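Local coordinates for protein D-mandelate dehydrogenase (Rhodotorula graminis, PDB 2W2K) that probably catalyses the NAD(P)-dependent interconversion of D-mandelate and its 2-keto acid, phenylglyoxylate, at residues A32-H37 and G63-P68; V6-D11 and I56-E61. All coordinates share one frame; numbering follows the deposited sequence.

Interaction 1 of 2, residues A32-H37 and G63-P68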
ATOM      1  N   ALA B  32      36.804   1.116 -16.404  1.00 13.40           N
ATOM      2  CA  ALA B  32      37.359  -0.244 -16.197  1.00  9.00           C
ATOM      3  C   ALA B  32      37.189  -1.141 -17.442  1.00 10.13           C
ATOM      4  O   ALA B  32      37.977  -2.084 -17.664  1.00  9.87           O
ATOM      5  CB  ALA B  32      36.727  -0.924 -14.933  1.00  9.09           C
ATOM      6  N   ASN B  33      36.188  -0.837 -18.269  1.00 11.88           N
ATOM      7  CA  ASN B  33      35.920  -1.630 -19.480  1.00 12.69           C
ATOM      8  C   ASN B  33      35.798  -3.135 -19.172  1.00 13.58           C
ATOM      9  O   ASN B  33      36.467  -3.980 -19.797  1.00 13.75           O
ATOM     10  CB  ASN B  33      36.991  -1.357 -20.562  1.00 15.35           C
ATOM     11  CG  ASN B  33      36.871   0.044 -21.173  1.00 17.68           C
ATOM     12  OD1 ASN B  33      35.774   0.573 -21.329  1.00 21.83           O
ATOM     13  ND2 ASN B  33      38.008   0.645 -21.521  1.00 20.94           N
ATOM     14  N   LEU B  34      34.947  -3.470 -18.207  1.00 10.97           N
ATOM     15  CA  LEU B  34      34.923  -4.853 -17.682  1.00 15.33           C
ATOM     16  C   LEU B  34      34.484  -5.904 -18.719  1.00 14.15           C
ATOM     17  O   LEU B  34      33.615  -5.626 -19.555  1.00 17.37           O
ATOM     18  CB  LEU B  34      34.057  -4.935 -16.411  1.00 13.76           C
ATOM     19  CG  LEU B  34      34.532  -4.174 -15.157  1.00 11.16           C
ATOM     20  CD1 LEU B  34      33.359  -4.026 -14.191  1.00  6.32           C
ATOM     21  CD2 LEU B  34      35.706  -4.846 -14.469  1.00 13.65           C
ATOM     22  N   THR B  35      35.117  -7.082 -18.672  1.00 17.16           N
ATOM     23  CA  THR B  35      34.676  -8.281 -19.423  1.00 18.38           C
ATOM     24  C   THR B  35      34.231  -9.407 -18.459  1.00 17.90           C
ATOM     25  O   THR B  35      33.037  -9.674 -18.318  1.00 18.25           O
ATOM     26  CB  THR B  35      35.776  -8.814 -20.421  1.00 17.33           C
ATOM     27  OG1 THR B  35      36.992  -9.119 -19.717  1.00 17.30           O
ATOM     28  CG2 THR B  35      36.081  -7.793 -21.521  1.00 18.56           C
ATOM     29  N   THR B  36      35.193 -10.062 -17.801  1.00 18.38           N
ATOM     30  CA  THR B  36      34.902 -11.087 -16.769  1.00 18.98           C
ATOM     31  C   THR B  36      35.727 -10.819 -15.506  1.00 16.32           C
ATOM     32  O   THR B  36      36.694 -10.058 -15.552  1.00 15.64           O
ATOM     33  CB  THR B  36      35.197 -12.541 -17.274  1.00 21.07           C
ATOM     34  OG1 THR B  36      36.613 -12.721 -17.462  1.00 19.45           O
ATOM     35  CG2 THR B  36      34.451 -12.832 -18.582  1.00 22.74           C
ATOM     36  N   HIS B  37      35.339 -11.436 -14.391  1.00 13.65           N
ATOM     37  CA  HIS B  37      36.068 -11.316 -13.129  1.00 11.88           C
ATOM     38  C   HIS B  37      37.547 -11.731 -13.246  1.00 14.42           C
ATOM     39  O   HIS B  37      38.458 -11.020 -12.751  1.00 10.28           O
ATOM     40  CB  HIS B  37      35.358 -12.131 -12.034  1.00 12.30           C
ATOM     41  CG  HIS B  37      36.219 -12.445 -10.842  1.00 15.71           C
ATOM     42  ND1 HIS B  37      36.336 -11.600  -9.754  1.00 10.81           N
ATOM     43  CD2 HIS B  37      37.000 -13.520 -10.566  1.00 13.05           C
ATOM     44  CE1 HIS B  37      37.149 -12.143  -8.864  1.00 12.07           C
ATOM     45  NE2 HIS B  37      37.579 -13.301  -9.339  1.00 14.60           N
ATOM     46  N   GLY B  63      28.902  -2.736 -12.617  1.00  9.38           N
ATOM     47  CA  GLY B  63      30.197  -3.340 -12.284  1.00 11.01           C
ATOM     48  C   GLY B  63      30.167  -4.778 -11.770  1.00 10.95           C
ATOM     49  O   GLY B  63      31.158  -5.249 -11.206  1.00 11.64           O
ATOM     50  N   THR B  64      29.042  -5.482 -11.970  1.00  9.76           N
ATOM     51  CA  THR B  64      28.852  -6.814 -11.374  1.00 10.01           C
ATOM     52  C   THR B  64      29.774  -7.893 -11.984  1.00 13.66           C
ATOM     53  O   THR B  64      30.017  -8.929 -11.355  1.00 11.61           O
ATOM     54  CB  THR B  64      27.360  -7.316 -11.427  1.00 11.71           C
ATOM     55  OG1 THR B  64      26.947  -7.442 -12.787  1.00 14.33           O
ATOM     56  CG2 THR B  64      26.393  -6.351 -10.694  1.00 10.57           C
ATOM     57  N   GLU B  65      30.256  -7.649 -13.206  1.00 13.03           N
ATOM     58  CA  GLU B  65      31.251  -8.513 -13.871  1.00 13.10           C
ATOM     59  C   GLU B  65      32.533  -8.673 -13.035  1.00 15.63           C
ATOM     60  O   GLU B  65      33.235  -9.691 -13.135  1.00 14.68           O
ATOM     61  CB  GLU B  65      31.612  -7.972 -15.266  1.00 13.81           C
ATOM     62  CG  GLU B  65      30.449  -7.881 -16.284  1.00 12.80           C
ATOM     63  CD  GLU B  65      29.712  -6.552 -16.279  1.00 17.42           C
ATOM     64  OE1 GLU B  65      29.814  -5.781 -15.304  1.00 17.28           O
ATOM     65  OE2 GLU B  65      28.976  -6.309 -17.257  1.00 21.13           O
ATOM     66  N   SER B  66      32.851  -7.664 -12.224  1.00 12.71           N
ATOM     67  CA  SER B  66      34.025  -7.735 -11.327  1.00 12.74           C
ATOM     68  C   SER B  66      33.929  -8.679 -10.109  1.00 12.65           C
ATOM     69  O   SER B  66      34.968  -9.026  -9.542  1.00 11.90           O
ATOM     70  CB  SER B  66      34.474  -6.323 -10.875  1.00 12.15           C
ATOM     71  OG  SER B  66      33.540  -5.708 -10.000  1.00 13.22           O
ATOM     72  N   TYR B  67      32.717  -9.083  -9.712  1.00 10.44           N
ATOM     73  CA  TYR B  67      32.508  -9.804  -8.445  1.00  8.99           C
ATOM     74  C   TYR B  67      33.104 -11.245  -8.489  1.00  9.92           C
ATOM     75  O   TYR B  67      33.138 -11.865  -9.558  1.00 11.09           O
ATOM     76  CB  TYR B  67      31.018  -9.913  -8.080  1.00  8.28           C
ATOM     77  CG  TYR B  67      30.193  -8.649  -7.831  1.00 10.89           C
ATOM     78  CD1 TYR B  67      30.772  -7.372  -7.723  1.00  8.83           C
ATOM     79  CD2 TYR B  67      28.801  -8.750  -7.700  1.00 15.85           C
ATOM     80  CE1 TYR B  67      29.954  -6.214  -7.495  1.00 11.92           C
ATOM     81  CE2 TYR B  67      27.998  -7.632  -7.473  1.00 11.79           C
ATOM     82  CZ  TYR B  67      28.579  -6.368  -7.376  1.00 14.37           C
ATOM     83  OH  TYR B  67      27.750  -5.288  -7.160  1.00 13.13           O
ATOM     84  N   PRO B  68      33.563 -11.768  -7.335  1.00 12.15           N
ATOM     85  CA  PRO B  68      33.654 -11.110  -6.024  1.00 11.28           C
ATOM     86  C   PRO B  68      34.921 -10.260  -5.899  1.00 10.50           C
ATOM     87  O   PRO B  68      35.929 -10.530  -6.590  1.00 10.78           O
ATOM     88  CB  PRO B  68      33.734 -12.295  -5.047  1.00 13.39           C
ATOM     89  CG  PRO B  68      34.484 -13.361  -5.835  1.00 12.95           C
ATOM     90  CD  PRO B  68      34.021 -13.179  -7.272  1.00 13.26           C
TER
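Two loops of the flavodoxin-like domain, a five-stranded parallel sheet distinct from the NAD-binding Rossmann domain, meet here: 32-37, leading from strand 28-31 into helix 37-45, and 63-68, which makes a short 3-10 turn. His37, in the first turn of the helix, supplies the hydrogen bond. Its CG stands anti to the backbone N (chi1 161°), so that ND1 donates to Ser66 O at 2.9 Å in an almost straight bond. The acceptor lies in the imidazole plane, yet the donor sits above the carbonyl plane of Ser66. Pro68, after a cis peptide, crosses the ring at about a right angle and sets CD over one face, 3.9 Å from the centroid, as a CH-pi contact. Leu34 spreads its fork over the turn, with CD1 3.8 Å from Gly63 CA and CD2 4.1 Å from Ser66 CB. Gly63, just before the turn, has a positive phi (79°) that favours glycine; its O accepts from Ser66 N and Ser66 OG, which also bonds Trp69 NE1. The aliphatic part of Glu65 lies against Leu34 and Thr35. Thr36 caps helix 37-45 through Gly39 N, and Phe40 of that helix packs on Leu34 and Ser66.

Interaction 2 of 2, residues V6-D11 and I56-E61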
ATOM      1  N   VAL B   6      40.734   8.147 -10.779  1.00  4.48           N
ATOM      2  CA  VAL B   6      39.570   7.383 -10.250  1.00  4.84           C
ATOM      3  C   VAL B   6      39.118   6.280 -11.237  1.00  6.23           C
ATOM      4  O   VAL B   6      38.751   6.577 -12.391  1.00  7.05           O
ATOM      5  CB  VAL B   6      38.368   8.348  -9.924  1.00  5.80           C
ATOM      6  CG1 VAL B   6      37.147   7.590  -9.333  1.00  5.14           C
ATOM      7  CG2 VAL B   6      38.805   9.504  -8.984  1.00  6.05           C
ATOM      8  N   LEU B   7      39.162   5.008 -10.796  1.00  4.36           N
ATOM      9  CA  LEU B   7      38.670   3.893 -11.615  1.00  3.85           C
ATOM     10  C   LEU B   7      37.131   3.852 -11.544  1.00  6.35           C
ATOM     11  O   LEU B   7      36.582   3.776 -10.448  1.00  6.20           O
ATOM     12  CB  LEU B   7      39.250   2.543 -11.110  1.00  4.09           C
ATOM     13  CG  LEU B   7      38.889   1.316 -11.987  1.00  8.13           C
ATOM     14  CD1 LEU B   7      39.649   1.392 -13.309  1.00  7.33           C
ATOM     15  CD2 LEU B   7      39.252   0.022 -11.254  1.00  7.21           C
ATOM     16  N   LEU B   8      36.469   3.857 -12.712  1.00  8.11           N
ATOM     17  CA  LEU B   8      34.991   3.790 -12.832  1.00  8.96           C
ATOM     18  C   LEU B   8      34.537   2.363 -13.108  1.00  9.19           C
ATOM     19  O   LEU B   8      34.892   1.811 -14.147  1.00  7.70           O
ATOM     20  CB  LEU B   8      34.506   4.705 -13.979  1.00  6.14           C
ATOM     21  CG  LEU B   8      33.005   4.689 -14.342  1.00  7.53           C
ATOM     22  CD1 LEU B   8      32.125   5.056 -13.115  1.00  9.58           C
ATOM     23  CD2 LEU B   8      32.706   5.630 -15.488  1.00 10.18           C
ATOM     24  N   LEU B   9      33.785   1.763 -12.169  1.00  8.36           N
ATOM     25  CA  LEU B   9      33.241   0.409 -12.322  1.00  9.62           C
ATOM     26  C   LEU B   9      31.864   0.446 -12.979  1.00 11.02           C
ATOM     27  O   LEU B   9      30.851   0.797 -12.340  1.00 10.38           O
ATOM     28  CB  LEU B   9      33.139  -0.334 -10.973  1.00 12.09           C
ATOM     29  CG  LEU B   9      34.372  -0.711 -10.149  1.00 15.83           C
ATOM     30  CD1 LEU B   9      33.918  -1.505  -8.883  1.00 17.58           C
ATOM     31  CD2 LEU B   9      35.408  -1.510 -10.954  1.00 16.49           C
ATOM     32  N   GLY B  10      31.823   0.091 -14.259  1.00 10.87           N
ATOM     33  CA  GLY B  10      30.564   0.132 -15.013  1.00 10.17           C
ATOM     34  C   GLY B  10      30.168   1.501 -15.561  1.00 11.00           C
ATOM     35  O   GLY B  10      31.037   2.366 -15.783  1.00  9.70           O
ATOM     36  N   ASP B  11      28.857   1.703 -15.757  1.00 10.47           N
ATOM     37  CA  ASP B  11      28.319   2.909 -16.423  1.00  9.99           C
ATOM     38  C   ASP B  11      28.613   4.252 -15.692  1.00 10.28           C
ATOM     39  O   ASP B  11      28.682   4.298 -14.459  1.00 10.96           O
ATOM     40  CB  ASP B  11      26.789   2.792 -16.611  1.00 10.66           C
ATOM     41  CG  ASP B  11      26.375   1.826 -17.734  1.00 19.84           C
ATOM     42  OD1 ASP B  11      27.223   1.397 -18.541  1.00 15.65           O
ATOM     43  OD2 ASP B  11      25.171   1.491 -17.789  1.00 21.80           O
ATOM     44  N   ILE B  56      35.094   4.361  -7.842  1.00  5.77           N
ATOM     45  CA  ILE B  56      33.660   4.745  -7.729  1.00  4.79           C
ATOM     46  C   ILE B  56      32.702   3.766  -8.467  1.00  7.94           C
ATOM     47  O   ILE B  56      33.014   3.240  -9.565  1.00  7.07           O
ATOM     48  CB  ILE B  56      33.435   6.257  -8.215  1.00  4.54           C
ATOM     49  CG1 ILE B  56      32.114   6.852  -7.657  1.00 11.19           C
ATOM     50  CG2 ILE B  56      33.619   6.395  -9.737  1.00  6.55           C
ATOM     51  CD1 ILE B  56      31.901   8.396  -7.859  1.00  6.34           C
ATOM     52  N   LYS B  57      31.548   3.518  -7.844  1.00  7.07           N
ATOM     53  CA  LYS B  57      30.539   2.547  -8.341  1.00  6.47           C
ATOM     54  C   LYS B  57      29.163   3.217  -8.133  1.00  7.23           C
ATOM     55  O   LYS B  57      28.643   3.279  -6.989  1.00  7.31           O
ATOM     56  CB  LYS B  57      30.681   1.221  -7.545  1.00  4.95           C
ATOM     57  CG  LYS B  57      29.840  -0.020  -8.074  1.00  5.41           C
ATOM     58  CD  LYS B  57      29.902  -1.158  -7.025  1.00  5.44           C
ATOM     59  CE  LYS B  57      29.182  -2.473  -7.427  1.00  9.24           C
ATOM     60  NZ  LYS B  57      27.681  -2.369  -7.568  1.00  7.29           N
ATOM     61  N   LEU B  58      28.588   3.746  -9.227  1.00  5.61           N
ATOM     62  CA  LEU B  58      27.439   4.682  -9.161  1.00  8.69           C
ATOM     63  C   LEU B  58      26.044   4.050  -8.971  1.00  6.79           C
ATOM     64  O   LEU B  58      25.065   4.766  -8.673  1.00  7.44           O
ATOM     65  CB  LEU B  58      27.431   5.602 -10.402  1.00 10.32           C
ATOM     66  CG  LEU B  58      28.647   6.549 -10.538  1.00  9.99           C
ATOM     67  CD1 LEU B  58      28.739   7.142 -11.961  1.00  8.61           C
ATOM     68  CD2 LEU B  58      28.571   7.667  -9.547  1.00  7.85           C
ATOM     69  N   ALA B  59      25.945   2.732  -9.157  1.00  8.06           N
ATOM     70  CA  ALA B  59      24.669   2.024  -9.036  1.00  6.60           C
ATOM     71  C   ALA B  59      24.890   0.588  -8.548  1.00  7.51           C
ATOM     72  O   ALA B  59      25.935  -0.009  -8.796  1.00  7.89           O
ATOM     73  CB  ALA B  59      23.901   2.004 -10.391  1.00  7.88           C
ATOM     74  N   VAL B  60      23.870   0.031  -7.902  1.00  7.91           N
ATOM     75  CA  VAL B  60      23.969  -1.326  -7.328  1.00  8.44           C
ATOM     76  C   VAL B  60      24.200  -2.362  -8.434  1.00  7.28           C
ATOM     77  O   VAL B  60      25.010  -3.309  -8.278  1.00 11.12           O
ATOM     78  CB  VAL B  60      22.700  -1.663  -6.478  1.00  7.82           C
ATOM     79  CG1 VAL B  60      22.625  -3.166  -6.166  1.00 11.43           C
ATOM     80  CG2 VAL B  60      22.698  -0.861  -5.172  1.00  7.22           C
ATOM     81  N   GLU B  61      23.512  -2.161  -9.562  1.00 11.11           N
ATOM     82  CA  GLU B  61      23.627  -3.062 -10.722  1.00 13.09           C
ATOM     83  C   GLU B  61      24.860  -2.839 -11.635  1.00 15.27           C
ATOM     84  O   GLU B  61      25.022  -3.561 -12.625  1.00 15.03           O
ATOM     85  CB  GLU B  61      22.333  -3.026 -11.575  1.00 17.44           C
ATOM     86  CG  GLU B  61      22.064  -1.707 -12.319  1.00 19.32           C
ATOM     87  CD  GLU B  61      21.311  -0.656 -11.487  1.00 19.38           C
ATOM     88  OE1 GLU B  61      21.159  -0.803 -10.255  1.00 16.19           O
ATOM     89  OE2 GLU B  61      20.860   0.335 -12.086  1.00 24.91           O
TER
HETATM   90  O   HOH W   1      29.368   2.995 -11.942  1.00 10.70           O
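Val6 and Leu8 send their side chains to the same face of the parallel sheet as Ile56, and all three meet at one methyl. Ile56 CG2 occupies the crowded position between backbone N and carbonyl carbon, while CG1 is anti to N (chi1 -160°) and leads away. Val6 CG1 reaches this methyl obliquely at 3.7 Å, and Leu8 CD1, two residues further along the same strand, also crosses obliquely, at 3.9 Å. Leu8 CD1 meets Leu58 CD1 tip to tip at 4.1 Å, extending the apolar row past the strand ends. Beta-branched Val6 and Ile56, with the leucines, suit this buried face, which helices 17-26 and 310-330 cover with Phe23, Trp20 and Ile324. Ile56 N donates to Leu7 O at 3.1 Å, and Ile56 O accepts from Leu9 N at 3.1 Å, both nearly along the C=O axes. Beyond this pair the strands part, and a water donates to Leu9 O and Asp11 O and accepts from Leu58 N. Lys57 runs out extended, and its NZ bonds to Ala59 O and Asn62 O, which would help to hold a buried ammonium group. Leu7 O, Leu9 N and O, Ile56 N and O and Leu58 N are thus satisfied in an apolar setting, directly or through water.

Overall arrangement
Interaction 2 is buried and joins two adjacent inner strands of the five-stranded parallel sheet, whereas interaction 1 is partly exposed and ties together loops beyond the ends of strands 28-31 and 54-57. Their chemistry follows their places: backbone pairing and aliphatic packing in 6-11 with 56-61, against a histidine N-H donating to a loop carbonyl, a proline over its ring and a single leucine in 32-37 with 63-68. The centres are about 10 Å apart and the segments alternate along the chain. They also touch: Ala32 N lies 3.0 Å from Leu8 O, probably a hydrogen bond, and Lys57 NZ bonds to Tyr67 OH, so each loop of interaction 1 is linked to a strand of interaction 2.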